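Local coordinates for 6-phospho-beta-d glycosidase (Streptococcus pyogenes, PDB 5FOO), which probably hydrolyses 6-phospho-beta-glycosides as a family 1 glycoside hydrolase, with 6-phosphocyclophellitol bound in its pocket, at residues A[59-64]-A[442-447]; A[148-153]-A[158-163]; A[270-275]-A[315-320]. The protein carries 1 engineered substitution. All coordinates share one frame; numbering follows the deposited sequence.

Interaction 1: A[59-64]-A[442-447]; sequences ESDLTL and QVRRPK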
loop_
_atom_site.group_PDB
_atom_site.type_symbol
_atom_site.label_atom_id
_atom_site.label_comp_id
_atom_site.label_asym_id
_atom_site.label_seq_id
_atom_site.Cartn_x
_atom_site.Cartn_y
_atom_site.Cartn_z
ATOM N N GLU A 59 -9.536 -8.445 -18.055
ATOM C CA GLU A 59 -9.223 -9.740 -18.713
ATOM C C GLU A 59 -8.093 -9.565 -19.711
ATOM O O GLU A 59 -7.091 -10.267 -19.633
ATOM C CB GLU A 59 -10.407 -10.315 -19.515
ATOM C CG GLU A 59 -11.511 -10.922 -18.701
ATOM C CD GLU A 59 -12.533 -9.909 -18.240
ATOM O OE1 GLU A 59 -12.358 -8.657 -18.449
ATOM O OE2 GLU A 59 -13.504 -10.399 -17.618
ATOM N N SER A 60 -8.227 -8.590 -20.623
ATOM C CA SER A 60 -7.138 -8.372 -21.615
ATOM C C SER A 60 -5.836 -7.909 -20.964
ATOM O O SER A 60 -4.755 -8.361 -21.375
ATOM C CB SER A 60 -7.546 -7.405 -22.721
ATOM O OG SER A 60 -7.918 -6.183 -22.144
ATOM N N ASP A 61 -5.918 -7.096 -19.899
ATOM C CA ASP A 61 -4.727 -6.717 -19.091
ATOM C C ASP A 61 -4.014 -7.944 -18.509
ATOM O O ASP A 61 -2.758 -8.072 -18.571
ATOM C CB ASP A 61 -5.135 -5.819 -17.900
ATOM C CG ASP A 61 -5.423 -4.338 -18.294
ATOM O OD1 ASP A 61 -5.306 -3.988 -19.512
ATOM O OD2 ASP A 61 -5.754 -3.522 -17.369
ATOM N N LEU A 62 -4.779 -8.856 -17.899
ATOM C CA LEU A 62 -4.094 -10.028 -17.269
ATOM C C LEU A 62 -3.476 -10.964 -18.334
ATOM O O LEU A 62 -2.392 -11.477 -18.165
ATOM C CB LEU A 62 -5.032 -10.792 -16.348
ATOM C CG LEU A 62 -5.393 -9.952 -15.102
ATOM C CD1 LEU A 62 -6.608 -10.570 -14.485
ATOM C CD2 LEU A 62 -4.248 -9.909 -14.097
ATOM N N THR A 63 -4.138 -11.073 -19.468
ATOM C CA THR A 63 -3.573 -11.772 -20.593
ATOM C C THR A 63 -2.228 -11.125 -20.993
ATOM O O THR A 63 -1.223 -11.829 -21.126
ATOM C CB THR A 63 -4.595 -11.863 -21.760
ATOM O OG1 THR A 63 -5.707 -12.624 -21.322
ATOM C CG2 THR A 63 -4.008 -12.543 -22.980
ATOM N N LEU A 64 -2.184 -9.803 -21.102
ATOM C CA LEU A 64 -0.916 -9.125 -21.392
ATOM C C LEU A 64 0.126 -9.319 -20.349
ATOM O O LEU A 64 1.292 -9.578 -20.669
ATOM C CB LEU A 64 -1.156 -7.641 -21.567
ATOM C CG LEU A 64 0.080 -6.799 -21.974
ATOM C CD1 LEU A 64 0.583 -7.061 -23.409
ATOM C CD2 LEU A 64 -0.320 -5.356 -21.790
ATOM N N GLN A 442 -7.456 4.694 -23.573
ATOM C CA GLN A 442 -7.195 3.500 -22.753
ATOM C C GLN A 442 -6.478 2.352 -23.479
ATOM O O GLN A 442 -6.547 1.183 -23.071
ATOM C CB GLN A 442 -8.522 3.037 -22.167
ATOM C CG GLN A 442 -9.198 4.097 -21.343
ATOM C CD GLN A 442 -8.463 4.373 -20.059
ATOM O OE1 GLN A 442 -7.736 3.511 -19.490
ATOM N NE2 GLN A 442 -8.653 5.586 -19.565
ATOM N N VAL A 443 -5.750 2.695 -24.524
ATOM C CA VAL A 443 -4.876 1.746 -25.187
ATOM C C VAL A 443 -3.572 1.589 -24.432
ATOM O O VAL A 443 -2.898 2.588 -24.090
ATOM C CB VAL A 443 -4.560 2.232 -26.621
ATOM C CG1 VAL A 443 -3.472 1.361 -27.304
ATOM C CG2 VAL A 443 -5.857 2.239 -27.405
ATOM N N ARG A 444 -3.169 0.336 -24.246
ATOM C CA ARG A 444 -1.904 0.012 -23.565
ATOM C C ARG A 444 -0.763 -0.184 -24.566
ATOM O O ARG A 444 -0.968 -0.610 -25.693
ATOM C CB ARG A 444 -2.012 -1.275 -22.736
ATOM C CG ARG A 444 -2.747 -1.167 -21.422
ATOM C CD ARG A 444 -4.214 -0.936 -21.613
ATOM N NE ARG A 444 -4.983 -1.325 -20.442
ATOM C CZ ARG A 444 -5.813 -0.568 -19.734
ATOM N NH1 ARG A 444 -6.003 0.748 -19.979
ATOM N NH2 ARG A 444 -6.473 -1.137 -18.713
ATOM N N ARG A 445 0.449 0.117 -24.138
ATOM C CA ARG A 445 1.619 -0.192 -24.895
ATOM C C ARG A 445 2.786 -0.461 -23.977
ATOM O O ARG A 445 3.238 0.446 -23.264
ATOM C CB ARG A 445 1.963 0.984 -25.821
ATOM C CG ARG A 445 3.242 0.672 -26.562
ATOM C CD ARG A 445 3.381 1.381 -27.892
ATOM N NE ARG A 445 4.416 0.650 -28.634
ATOM C CZ ARG A 445 4.952 1.005 -29.801
ATOM N NH1 ARG A 445 4.567 2.123 -30.426
ATOM N NH2 ARG A 445 5.904 0.225 -30.331
ATOM N N PRO A 446 3.304 -1.699 -23.992
ATOM C CA PRO A 446 4.464 -2.053 -23.134
ATOM C C PRO A 446 5.626 -1.119 -23.325
ATOM O O PRO A 446 5.922 -0.748 -24.464
ATOM C CB PRO A 446 4.858 -3.435 -23.645
ATOM C CG PRO A 446 3.536 -4.034 -24.089
ATOM C CD PRO A 446 2.718 -2.891 -24.657
ATOM N N LYS A 447 6.306 -0.786 -22.234
ATOM C CA LYS A 447 7.525 0.013 -22.296
ATOM C C LYS A 447 8.693 -0.956 -22.300
ATOM O O LYS A 447 8.529 -2.182 -22.040
ATOM C CB LYS A 447 7.640 0.991 -21.110
ATOM C CG LYS A 447 6.379 1.743 -20.787
ATOM C CD LYS A 447 6.597 2.771 -19.665
ATOM C CE LYS A 447 5.272 3.363 -19.193
ATOM N NZ LYS A 447 5.309 3.983 -17.846
#
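Two acceptors grip NH2 of Arg444: OD2 of Asp61, 2.8 Å from NH2 across the contact, and the backbone carbonyl of Ser52. The arginine meets the carboxylate side-on. While NH2 serves OD2 through its syn lone pair, Arg444 NE reaches Asp61 OD1 at 2.8 Å in a fairly straight bond (N-H...O 160°) and in the guanidinium plane. The carboxylate and guanidinium planes lie only 30° apart, so this two-pronged salt bridge is nearly flat, with one nitrogen to each oxygen, and it resists rotation of either group. In the arginine chain, a bend at chi2 (69°) turns the NE/NH2 edge of the guanidinium to the carboxylate of Asp61. Its far corner is held as well: NH1 donates to Gln442 OE1 at 3.3 Å, in the plane of that amide carbonyl, and to Asn437 OD1. Gln442 therefore acts as a second-shell residue, itself fixed through OE1 by Asn437 and through NE2 by the carbonyl of Ala51. Burial of Asp61 alone would tend to favour the neutral acid; the arginine's charge and two bonds probably keep the carboxylate ionised. One turn farther along the helix the contact becomes apolar. Leu64, with CG anti to the backbone N, extends its CD1 to 4.3 Å from Pro446 CG, and Val435 of the neighbouring strand touches both Leu64 and Arg444. The pairing thus joins helix 54-67, which follows the first barrel strand and precedes the second in the chain, to the second strand of the antiparallel hairpin 435-437/444-446. It packs an early helix of the (beta/alpha)8 barrel, the family 1 fold, against a hairpin added after the eighth strand.

Interaction 2: A[148-153]-A[158-163]; sequences VCFEQF and KDWFVH. With EDO (1,2-ethanediol), chain H.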
loop_
_atom_site.group_PDB
_atom_site.type_symbol
_atom_site.label_atom_id
_atom_site.label_comp_id
_atom_site.label_asym_id
_atom_site.label_seq_id
_atom_site.Cartn_x
_atom_site.Cartn_y
_atom_site.Cartn_z
ATOM N N VAL A 148 -17.884 -10.976 3.602
ATOM C CA VAL A 148 -18.423 -11.187 2.242
ATOM C C VAL A 148 -17.292 -11.622 1.316
ATOM O O VAL A 148 -17.433 -12.636 0.641
ATOM C CB VAL A 148 -19.183 -9.947 1.672
ATOM C CG1 VAL A 148 -19.606 -10.152 0.262
ATOM C CG2 VAL A 148 -20.417 -9.611 2.525
ATOM N N CYS A 149 -16.171 -10.867 1.296
ATOM C CA CYS A 149 -15.040 -11.172 0.412
ATOM C C CYS A 149 -14.522 -12.621 0.614
ATOM O O CYS A 149 -14.385 -13.388 -0.316
ATOM C CB CYS A 149 -13.914 -10.202 0.638
ATOM S SG CYS A 149 -14.314 -8.503 0.093
ATOM N N PHE A 150 -14.243 -12.977 1.848
ATOM C CA PHE A 150 -13.766 -14.335 2.149
ATOM C C PHE A 150 -14.798 -15.460 1.724
ATOM O O PHE A 150 -14.395 -16.443 1.102
ATOM C CB PHE A 150 -13.432 -14.461 3.601
ATOM C CG PHE A 150 -12.498 -13.396 4.114
ATOM C CD1 PHE A 150 -11.459 -12.901 3.331
ATOM C CD2 PHE A 150 -12.622 -12.951 5.426
ATOM C CE1 PHE A 150 -10.580 -11.945 3.842
ATOM C CE2 PHE A 150 -11.734 -12.057 5.950
ATOM C CZ PHE A 150 -10.704 -11.538 5.153
ATOM N N GLU A 151 -16.080 -15.264 2.010
ATOM C CA GLU A 151 -17.118 -16.210 1.619
ATOM C C GLU A 151 -17.260 -16.328 0.117
ATOM O O GLU A 151 -17.414 -17.418 -0.401
ATOM C CB GLU A 151 -18.450 -15.809 2.246
ATOM C CG GLU A 151 -18.388 -16.014 3.749
ATOM C CD GLU A 151 -19.496 -15.362 4.526
ATOM O OE1 GLU A 151 -20.405 -14.775 3.920
ATOM O OE2 GLU A 151 -19.460 -15.471 5.778
ATOM N N GLN A 152 -17.160 -15.212 -0.602
ATOM C CA GLN A 152 -17.458 -15.217 -2.012
ATOM C C GLN A 152 -16.273 -15.592 -2.850
ATOM O O GLN A 152 -16.455 -16.189 -3.902
ATOM C CB GLN A 152 -18.002 -13.881 -2.460
ATOM C CG GLN A 152 -19.358 -13.489 -1.866
ATOM C CD GLN A 152 -20.442 -14.479 -2.223
ATOM O OE1 GLN A 152 -20.476 -14.997 -3.338
ATOM N NE2 GLN A 152 -21.285 -14.797 -1.256
ATOM N N PHE A 153 -15.068 -15.223 -2.407
ATOM C CA PHE A 153 -13.885 -15.356 -3.207
ATOM C C PHE A 153 -12.842 -16.263 -2.647
ATOM O O PHE A 153 -11.876 -16.591 -3.355
ATOM C CB PHE A 153 -13.235 -13.952 -3.422
ATOM C CG PHE A 153 -14.231 -12.907 -3.924
ATOM C CD1 PHE A 153 -14.988 -13.159 -5.070
ATOM C CD2 PHE A 153 -14.433 -11.706 -3.251
ATOM C CE1 PHE A 153 -15.894 -12.226 -5.554
ATOM C CE2 PHE A 153 -15.398 -10.782 -3.685
ATOM C CZ PHE A 153 -16.126 -11.055 -4.844
ATOM N N LYS A 158 -6.331 -17.177 -2.147
ATOM C CA LYS A 158 -5.655 -17.688 -0.972
ATOM C C LYS A 158 -4.684 -16.715 -0.327
ATOM O O LYS A 158 -3.965 -17.080 0.609
ATOM C CB LYS A 158 -4.855 -18.943 -1.388
ATOM C CG LYS A 158 -5.706 -20.100 -1.940
ATOM C CD LYS A 158 -7.050 -20.305 -1.261
ATOM C CE LYS A 158 -7.668 -21.682 -1.567
ATOM N NZ LYS A 158 -9.007 -21.895 -0.973
ATOM N N ASP A 159 -4.644 -15.483 -0.832
ATOM C CA ASP A 159 -3.637 -14.514 -0.431
ATOM C C ASP A 159 -4.307 -13.172 -0.224
ATOM O O ASP A 159 -4.677 -12.507 -1.191
ATOM C CB ASP A 159 -2.574 -14.386 -1.496
ATOM C CG ASP A 159 -1.701 -15.630 -1.589
ATOM O OD1 ASP A 159 -0.778 -15.835 -0.762
ATOM O OD2 ASP A 159 -1.949 -16.364 -2.569
ATOM N N TRP A 160 -4.452 -12.796 1.033
ATOM C CA TRP A 160 -5.282 -11.710 1.419
ATOM C C TRP A 160 -4.472 -10.669 2.244
ATOM O O TRP A 160 -3.612 -11.039 3.035
ATOM C CB TRP A 160 -6.413 -12.243 2.288
ATOM C CG TRP A 160 -7.410 -13.069 1.613
ATOM C CD1 TRP A 160 -7.460 -14.453 1.604
ATOM C CD2 TRP A 160 -8.529 -12.626 0.866
ATOM N NE1 TRP A 160 -8.555 -14.882 0.884
ATOM C CE2 TRP A 160 -9.247 -13.782 0.443
ATOM C CE3 TRP A 160 -9.005 -11.375 0.482
ATOM C CZ2 TRP A 160 -10.407 -13.699 -0.330
ATOM C CZ3 TRP A 160 -10.183 -11.317 -0.268
ATOM C CH2 TRP A 160 -10.838 -12.470 -0.685
ATOM N N PHE A 161 -4.822 -9.401 2.088
ATOM C CA PHE A 161 -4.228 -8.315 2.830
ATOM C C PHE A 161 -5.295 -7.348 3.306
ATOM O O PHE A 161 -6.212 -7.035 2.587
ATOM C CB PHE A 161 -3.130 -7.670 1.974
ATOM C CG PHE A 161 -1.925 -8.543 1.809
ATOM C CD1 PHE A 161 -0.938 -8.576 2.777
ATOM C CD2 PHE A 161 -1.823 -9.390 0.729
ATOM C CE1 PHE A 161 0.141 -9.455 2.681
ATOM C CE2 PHE A 161 -0.727 -10.258 0.601
ATOM C CZ PHE A 161 0.240 -10.300 1.570
ATOM N N VAL A 162 -5.197 -6.888 4.552
ATOM C CA VAL A 162 -6.304 -6.144 5.121
ATOM C C VAL A 162 -6.253 -4.645 4.686
ATOM O O VAL A 162 -7.264 -4.112 4.266
ATOM C CB VAL A 162 -6.392 -6.250 6.666
ATOM C CG1 VAL A 162 -7.610 -5.437 7.163
ATOM C CG2 VAL A 162 -6.593 -7.698 7.131
ATOM N N HIS A 163 -5.087 -4.003 4.808
ATOM C CA HIS A 163 -4.908 -2.627 4.381
ATOM C C HIS A 163 -3.639 -2.494 3.547
ATOM O O HIS A 163 -2.670 -3.259 3.702
ATOM C CB HIS A 163 -4.671 -1.697 5.575
ATOM C CG HIS A 163 -5.686 -1.766 6.678
ATOM N ND1 HIS A 163 -6.954 -1.288 6.541
ATOM C CD2 HIS A 163 -5.577 -2.155 7.953
ATOM C CE1 HIS A 163 -7.615 -1.413 7.672
ATOM N NE2 HIS A 163 -6.800 -1.954 8.545
HETATM C C1 EDO H . -0.703 -19.091 -0.806
HETATM O O1 EDO H . 0.233 -18.135 -0.310
HETATM C C2 EDO H . -1.259 -19.931 0.296
HETATM O O2 EDO H . -0.937 -19.245 1.480
#
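Trp160 carries this contact, and every touch of Cys149, Phe150 and Phe153 across it is made with its indole. CB leaves strand 159-161 toward helix 148-153, and with CG anti to the carbonyl carbon (chi1 -69°) the ring system is carried on into the helix surface. At the root of the indole, CG and CD2 lie beneath the edge of Phe150, whose CE1 is 3.7 Å from Trp160 CD2. The neighbouring ring atom, Phe150 CD1, sits over the six-membered ring, 3.7 Å from Trp160 CE2. This is a T-shaped pair: the edge of Phe150 points at the face of Trp160, the ring centroids are 4.9 Å apart and the planes stand at 84°. Farther out, Trp160 CZ3 touches the CB of Cys149 at 4.0 Å. The tip, CH2, meets the carbonyl O of Cys149 obliquely at 3.7 Å, an atom that also accepts the helical bond from Phe153 N. It also meets CB of Phe153, 3.9 Å away, near the indole plane. Helix and strand run antiparallel (166°), as expected where the helix returns the chain to the next parallel strand in a beta-alpha-beta crossover of the barrel. Tyr207 packs against both Phe150 and Trp160, while Ile219 of the next strand touches both as well. On the barrel side of strand 159-161, Asp159 OD2 pairs with Arg112, while Asp159 OD1 accepts from O1 of a 1,2-ethanediol, probably from the crystallisation liquor, at 2.6 Å. Across the helix-strand interface, by contrast, the side chains meet through carbon alone, so its cohesion comes from dispersion and from the weak electrostatics of ring hydrogens directed at an aromatic face, with the indole N-H bonded to a residue just beside the segments.

Interaction 3: A[270-275]-A[315-320]; sequences KKDGVL and PSWSPE. With EDO (1,2-ethanediol), chain K.
With chi1 of Trp317 at -169°, its indole swings out beside its own carbonyl carbon and toward the end of helix 263-271, where Asp272 (chi1 -64°) turns its carboxylate to the ring edge. Trp317 NE1 then donates to Asp272 OD2 at 2.7 Å, with an N-H...O angle of 154°. The oxygen lies close to the indole plane, whereas the donor comes to the anti side of the carboxylate and somewhat out of its plane. OD2 has a stronger partner in the hydroxyl of Tyr322, and OD1 is held by Lys271 NZ at 2.8 Å in a salt bridge, so both oxygens are engaged. Val274 covers one face of the indole. Its CG2 stands almost vertically over the five-membered ring, 3.7 Å from the centroid, in a CH-pi contact, and CG1 rests 3.6 Å from Trp317 CB. The opposite face is backed by Pro319 N, which is 3.6 Å above it, toward the rim; Trp247 and Leu269 add to this buried setting. Between Asp272 and Val274, Gly273 with its positive phi breaks the helix, so that its two neighbours meet the edge and face of the same ring. On the loop side Ser318 OG accepts from Glu320 N in an ST turn. The whole is a Schellman motif at the end of helix 263-271, docked on the loop between strands 302-305 and 324-325 at the periphery of the barrel.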
loop_
_atom_site.group_PDB
_atom_site.type_symbol
_atom_site.label_atom_id
_atom_site.label_comp_id
_atom_site.label_asym_id
_atom_site.label_seq_id
_atom_site.Cartn_x
_atom_site.Cartn_y
_atom_site.Cartn_z
ATOM N N LYS A 270 0.484 8.903 25.919
ATOM C CA LYS A 270 -0.170 9.130 27.220
ATOM C C LYS A 270 0.327 10.412 27.889
ATOM O O LYS A 270 -0.463 11.202 28.351
ATOM C CB LYS A 270 0.142 7.955 28.096
ATOM C CG LYS A 270 -0.615 7.754 29.386
ATOM C CD LYS A 270 0.184 6.623 30.087
ATOM C CE LYS A 270 -0.570 5.817 31.118
ATOM N NZ LYS A 270 -1.173 6.767 32.088
ATOM N N LYS A 271 1.633 10.622 27.879
ATOM C CA LYS A 271 2.210 11.834 28.383
ATOM C C LYS A 271 1.702 13.032 27.614
ATOM O O LYS A 271 1.483 14.080 28.203
ATOM C CB LYS A 271 3.727 11.768 28.326
ATOM C CG LYS A 271 4.454 13.054 28.703
ATOM C CD LYS A 271 5.968 12.982 28.435
ATOM C CE LYS A 271 6.416 12.710 26.992
ATOM N NZ LYS A 271 6.148 13.752 25.956
ATOM N N ASP A 272 1.491 12.891 26.316
ATOM C CA ASP A 272 1.070 14.014 25.531
ATOM C C ASP A 272 -0.434 14.140 25.544
ATOM O O ASP A 272 -0.945 14.947 24.786
ATOM C CB ASP A 272 1.550 13.950 24.064
ATOM C CG ASP A 272 3.046 14.009 23.927
ATOM O OD1 ASP A 272 3.681 14.387 24.897
ATOM O OD2 ASP A 272 3.598 13.726 22.838
ATOM N N GLY A 273 -1.147 13.324 26.298
ATOM C CA GLY A 273 -2.606 13.433 26.326
ATOM C C GLY A 273 -3.398 12.964 25.117
ATOM O O GLY A 273 -4.526 13.384 24.966
ATOM N N VAL A 274 -2.825 12.134 24.236
ATOM C CA VAL A 274 -3.503 11.760 23.011
ATOM C C VAL A 274 -3.660 10.259 22.799
ATOM O O VAL A 274 -4.081 9.836 21.722
ATOM C CB VAL A 274 -2.813 12.398 21.759
ATOM C CG1 VAL A 274 -2.959 13.931 21.796
ATOM C CG2 VAL A 274 -1.352 11.977 21.632
ATOM N N LEU A 275 -3.365 9.467 23.816
ATOM C CA LEU A 275 -3.515 8.030 23.738
ATOM C C LEU A 275 -4.953 7.604 23.339
ATOM O O LEU A 275 -5.944 8.180 23.793
ATOM C CB LEU A 275 -3.101 7.360 25.048
ATOM C CG LEU A 275 -3.060 5.811 25.066
ATOM C CD1 LEU A 275 -1.923 5.257 24.202
ATOM C CD2 LEU A 275 -2.939 5.314 26.493
ATOM N N PRO A 315 -1.008 23.603 17.339
ATOM C CA PRO A 315 -2.457 23.548 16.985
ATOM C C PRO A 315 -3.110 22.174 17.303
ATOM O O PRO A 315 -4.264 22.115 17.655
ATOM C CB PRO A 315 -2.478 23.858 15.451
ATOM C CG PRO A 315 -1.115 23.523 14.933
ATOM C CD PRO A 315 -0.153 23.643 16.110
ATOM N N SER A 316 -2.319 21.113 17.256
ATOM C CA SER A 316 -2.769 19.739 17.384
ATOM C C SER A 316 -1.505 18.879 17.655
ATOM O O SER A 316 -0.423 19.252 17.249
ATOM C CB SER A 316 -3.417 19.390 16.062
ATOM O OG SER A 316 -3.801 18.055 16.004
ATOM N N TRP A 317 -1.627 17.743 18.318
ATOM C CA TRP A 317 -0.551 16.763 18.386
ATOM C C TRP A 317 -0.110 16.313 16.973
ATOM O O TRP A 317 -0.909 16.240 16.049
ATOM C CB TRP A 317 -0.926 15.560 19.271
ATOM C CG TRP A 317 0.268 14.662 19.579
ATOM C CD1 TRP A 317 1.154 14.808 20.588
ATOM C CD2 TRP A 317 0.702 13.508 18.834
ATOM N NE1 TRP A 317 2.094 13.789 20.539
ATOM C CE2 TRP A 317 1.847 13.008 19.454
ATOM C CE3 TRP A 317 0.230 12.854 17.703
ATOM C CZ2 TRP A 317 2.528 11.879 18.980
ATOM C CZ3 TRP A 317 0.932 11.695 17.243
ATOM C CH2 TRP A 317 2.042 11.247 17.876
ATOM N N SER A 318 1.201 16.123 16.827
ATOM C CA SER A 318 1.789 15.563 15.632
ATOM C C SER A 318 3.057 14.781 16.021
ATOM O O SER A 318 3.762 15.182 16.924
ATOM C CB SER A 318 2.164 16.659 14.619
ATOM O OG SER A 318 3.089 16.129 13.710
ATOM N N PRO A 319 3.365 13.671 15.315
ATOM C CA PRO A 319 4.637 12.962 15.542
ATOM C C PRO A 319 5.840 13.833 15.240
ATOM O O PRO A 319 6.911 13.662 15.855
ATOM C CB PRO A 319 4.545 11.733 14.575
ATOM C CG PRO A 319 3.514 12.120 13.549
ATOM C CD PRO A 319 2.527 13.021 14.296
ATOM N N GLU A 320 5.640 14.804 14.347
ATOM C CA GLU A 320 6.650 15.804 13.981
ATOM C C GLU A 320 6.993 16.861 15.029
ATOM O O GLU A 320 7.892 17.703 14.806
ATOM C CB GLU A 320 6.319 16.467 12.623
ATOM C CG GLU A 320 6.235 15.445 11.486
ATOM C CD GLU A 320 6.468 16.011 10.084
ATOM O OE1 GLU A 320 6.374 17.231 9.875
ATOM O OE2 GLU A 320 6.712 15.209 9.159
HETATM C C1 EDO K . 8.330 20.929 15.579
HETATM O O1 EDO K . 8.651 20.629 16.968
HETATM C C2 EDO K . 6.814 21.014 15.382
HETATM O O2 EDO K . 6.520 20.561 14.050
#

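How the interactions relate
Following the chain from the N terminus, interaction 1 begins on helix 54-67 and closes only at strand 444-446, a loop spanning most of the barrel. Both other contacts fall within that span. Interaction 2 is the shortest closure, four residues turning helix 136-153 into the fourth barrel strand. Interaction 3 comes later, in series with it and without crossing: 39 residues, including the sixth strand 293-297, separate the end of helix 263-271 from the loop 315-320. The centres of interactions 1 and 3 are 47 Å apart on opposite sides of the chain's centre, and no two contacts touch. They tie helix to late hairpin, helix to barrel strand, and helix end to peripheral loop.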